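Local atomic coordinates of vanadium-dependent bromoperoxidase (Corallina officinalis, PDB entry 1QHB), a protein that catalyses the hydrogen peroxide-dependent bromination of organic substrates, using a bound vanadate cofactor. Residues I171-F176 with R318-I323. Sequence-based numbering, arbitrary orientation.
Sequences IEFSEF and RLIRTI
Glu-172 and Thr-322 face each other as the non-hydrogen-bonded pair of an isolated antiparallel beta bridge, which joins the loop after helix 153-167 to the loop between strand 313-318 and helix 323-332. Two flanking backbone bonds define it: Ile-323 N donates to Ile-171 O at 3.2 Å and Phe-173 N to Arg-321 O at 2.9 Å, both with angles at hydrogen of at least 149°. CA-H...O contacts lie between, Thr-322 CA lying 3.3 Å from Ile-171 O and Glu-172 CA 3.1 Å from Arg-321 O. Arg-321 O also accepts from a water oxygen 2.9 Å away, which accepts from Ser-174 N.

The charged contact is looser. Glu-172 and Arg-321 run side by side in the same direction, with OE1 3.6 Å from NH2, a long salt bridge. Carboxylate and guanidinium planes stand 70° apart and no N-H aims at the oxygen, so the attraction is electrostatic; the guanidinium is hydrogen-bonded through NH1 to Glu-516 O and, weakly, through NH2 to Asp-513 O. An alanine at Glu-172 would probably leave the guanidinium without this nearby negative charge and Thr-322 CG2 without Glu-172 CG.

Apolar contacts lie around Ile-323, first in helix 323-332 after the N-cap Thr-322. Phe-173 CG sits anti to the residue's carbonyl carbon (chi1 -73°), which carries the ring to Ile-323, whose side chain it crosses at about a right angle, CZ 3.9 Å from CG1; Tyr-236 stacks on the same ring. At the far end of Ile-323, CD1 meets the edge of the Phe-176 ring, 4.2 Å from CZ and near the ring plane.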
loop_
_atom_site.group_PDB
_atom_site.type_symbol
_atom_site.label_atom_id
_atom_site.label_comp_id
_atom_site.label_asym_id
_atom_site.label_seq_id
_atom_site.Cartn_x
_atom_site.Cartn_y
_atom_site.Cartn_z
ATOM N N ILE A 171 47.278 -16.751 45.977
ATOM C CA ILE A 171 47.734 -18.055 45.544
ATOM C C ILE A 171 48.046 -17.995 44.053
ATOM O O ILE A 171 47.280 -17.410 43.268
ATOM C CB ILE A 171 46.621 -19.081 45.815
ATOM C CG1 ILE A 171 46.567 -19.316 47.336
ATOM C CG2 ILE A 171 46.880 -20.399 45.114
ATOM C CD1 ILE A 171 45.516 -20.295 47.795
ATOM N N GLU A 172 49.138 -18.639 43.629
ATOM C CA GLU A 172 49.527 -18.691 42.258
ATOM C C GLU A 172 48.831 -19.785 41.473
ATOM O O GLU A 172 48.809 -20.932 41.904
ATOM C CB GLU A 172 51.057 -18.935 42.094
ATOM C CG GLU A 172 51.823 -17.824 42.785
ATOM C CD GLU A 172 53.322 -17.893 42.610
ATOM O OE1 GLU A 172 53.856 -18.633 41.766
ATOM O OE2 GLU A 172 54.010 -17.128 43.305
ATOM N N PHE A 173 48.342 -19.453 40.279
ATOM C CA PHE A 173 47.708 -20.473 39.447
ATOM C C PHE A 173 48.588 -21.703 39.242
ATOM O O PHE A 173 48.144 -22.847 39.345
ATOM C CB PHE A 173 47.407 -19.881 38.064
ATOM C CG PHE A 173 46.259 -18.909 38.112
ATOM C CD1 PHE A 173 44.986 -19.385 38.366
ATOM C CD2 PHE A 173 46.459 -17.561 37.915
ATOM C CE1 PHE A 173 43.912 -18.510 38.428
ATOM C CE2 PHE A 173 45.367 -16.697 37.933
ATOM C CZ PHE A 173 44.119 -17.162 38.206
ATOM N N SER A 174 49.885 -21.527 38.988
ATOM C CA SER A 174 50.771 -22.651 38.780
ATOM C C SER A 174 51.036 -23.464 40.033
ATOM O O SER A 174 51.761 -24.456 39.933
ATOM C CB SER A 174 52.117 -22.135 38.226
ATOM O OG SER A 174 51.966 -21.706 36.888
ATOM N N GLU A 175 50.572 -23.096 41.194
ATOM C CA GLU A 175 50.818 -23.783 42.442
ATOM C C GLU A 175 49.570 -24.289 43.124
ATOM O O GLU A 175 49.580 -24.509 44.335
ATOM C CB GLU A 175 51.543 -22.808 43.400
ATOM C CG GLU A 175 52.946 -22.528 42.865
ATOM C CD GLU A 175 53.801 -21.671 43.788
ATOM O OE1 GLU A 175 53.244 -20.914 44.598
ATOM O OE2 GLU A 175 55.048 -21.746 43.661
ATOM N N PHE A 176 48.489 -24.480 42.377
ATOM C CA PHE A 176 47.246 -24.995 42.926
ATOM C C PHE A 176 47.444 -26.399 43.492
ATOM O O PHE A 176 46.761 -26.825 44.417
ATOM C CB PHE A 176 46.191 -25.071 41.816
ATOM C CG PHE A 176 45.300 -23.887 41.667
ATOM C CD1 PHE A 176 45.701 -22.617 42.020
ATOM C CD2 PHE A 176 44.032 -24.051 41.110
ATOM C CE1 PHE A 176 44.871 -21.514 41.891
ATOM C CE2 PHE A 176 43.197 -22.971 40.976
ATOM C CZ PHE A 176 43.612 -21.711 41.346
ATOM N N ARG A 318 54.149 -8.090 35.653
ATOM C CA ARG A 318 54.569 -9.482 35.477
ATOM C C ARG A 318 53.485 -10.248 34.727
ATOM O O ARG A 318 52.321 -9.784 34.627
ATOM C CB ARG A 318 54.868 -10.015 36.876
ATOM C CG ARG A 318 53.585 -10.132 37.711
ATOM C CD ARG A 318 53.924 -10.557 39.144
ATOM N NE ARG A 318 52.749 -10.768 39.946
ATOM C CZ ARG A 318 52.718 -10.943 41.250
ATOM N NH1 ARG A 318 53.883 -10.945 41.905
ATOM N NH2 ARG A 318 51.566 -11.175 41.869
ATOM N N LEU A 319 53.873 -11.385 34.159
ATOM C CA LEU A 319 52.880 -12.262 33.514
ATOM C C LEU A 319 51.868 -12.615 34.580
ATOM O O LEU A 319 52.310 -12.776 35.731
ATOM C CB LEU A 319 53.563 -13.525 32.954
ATOM C CG LEU A 319 54.498 -13.210 31.778
ATOM C CD1 LEU A 319 55.335 -14.449 31.450
ATOM C CD2 LEU A 319 53.756 -12.706 30.542
ATOM N N ILE A 320 50.597 -12.767 34.276
ATOM C CA ILE A 320 49.629 -13.127 35.300
ATOM C C ILE A 320 50.125 -14.302 36.126
ATOM O O ILE A 320 50.294 -15.437 35.679
ATOM C CB ILE A 320 48.217 -13.379 34.724
ATOM C CG1 ILE A 320 47.684 -12.029 34.160
ATOM C CG2 ILE A 320 47.283 -13.911 35.788
ATOM C CD1 ILE A 320 46.501 -12.311 33.201
ATOM N N ARG A 321 50.152 -14.140 37.447
ATOM C CA ARG A 321 50.633 -15.155 38.381
ATOM C C ARG A 321 49.659 -15.619 39.429
ATOM O O ARG A 321 49.508 -16.804 39.751
ATOM C CB ARG A 321 51.789 -14.387 39.110
ATOM C CG ARG A 321 52.961 -15.241 39.436
ATOM C CD ARG A 321 54.225 -14.465 39.871
ATOM N NE ARG A 321 55.158 -15.524 40.281
ATOM C CZ ARG A 321 55.853 -16.242 39.384
ATOM N NH1 ARG A 321 55.895 -16.052 38.053
ATOM N NH2 ARG A 321 56.608 -17.210 39.926
ATOM N N THR A 322 49.005 -14.638 40.079
ATOM C CA THR A 322 48.086 -14.965 41.144
ATOM C C THR A 322 46.646 -14.673 40.718
ATOM O O THR A 322 46.404 -13.951 39.751
ATOM C CB THR A 322 48.362 -14.155 42.420
ATOM O OG1 THR A 322 48.382 -12.753 42.080
ATOM C CG2 THR A 322 49.772 -14.409 42.980
ATOM N N ILE A 323 45.709 -15.215 41.485
ATOM C CA ILE A 323 44.292 -14.887 41.309
ATOM C C ILE A 323 44.102 -13.378 41.334
ATOM O O ILE A 323 43.401 -12.840 40.476
ATOM C CB ILE A 323 43.492 -15.591 42.413
ATOM C CG1 ILE A 323 43.462 -17.088 42.038
ATOM C CG2 ILE A 323 42.086 -15.037 42.563
ATOM C CD1 ILE A 323 42.754 -17.929 43.051
HETATM O O HOH W 1 50.953 -18.736 38.212
#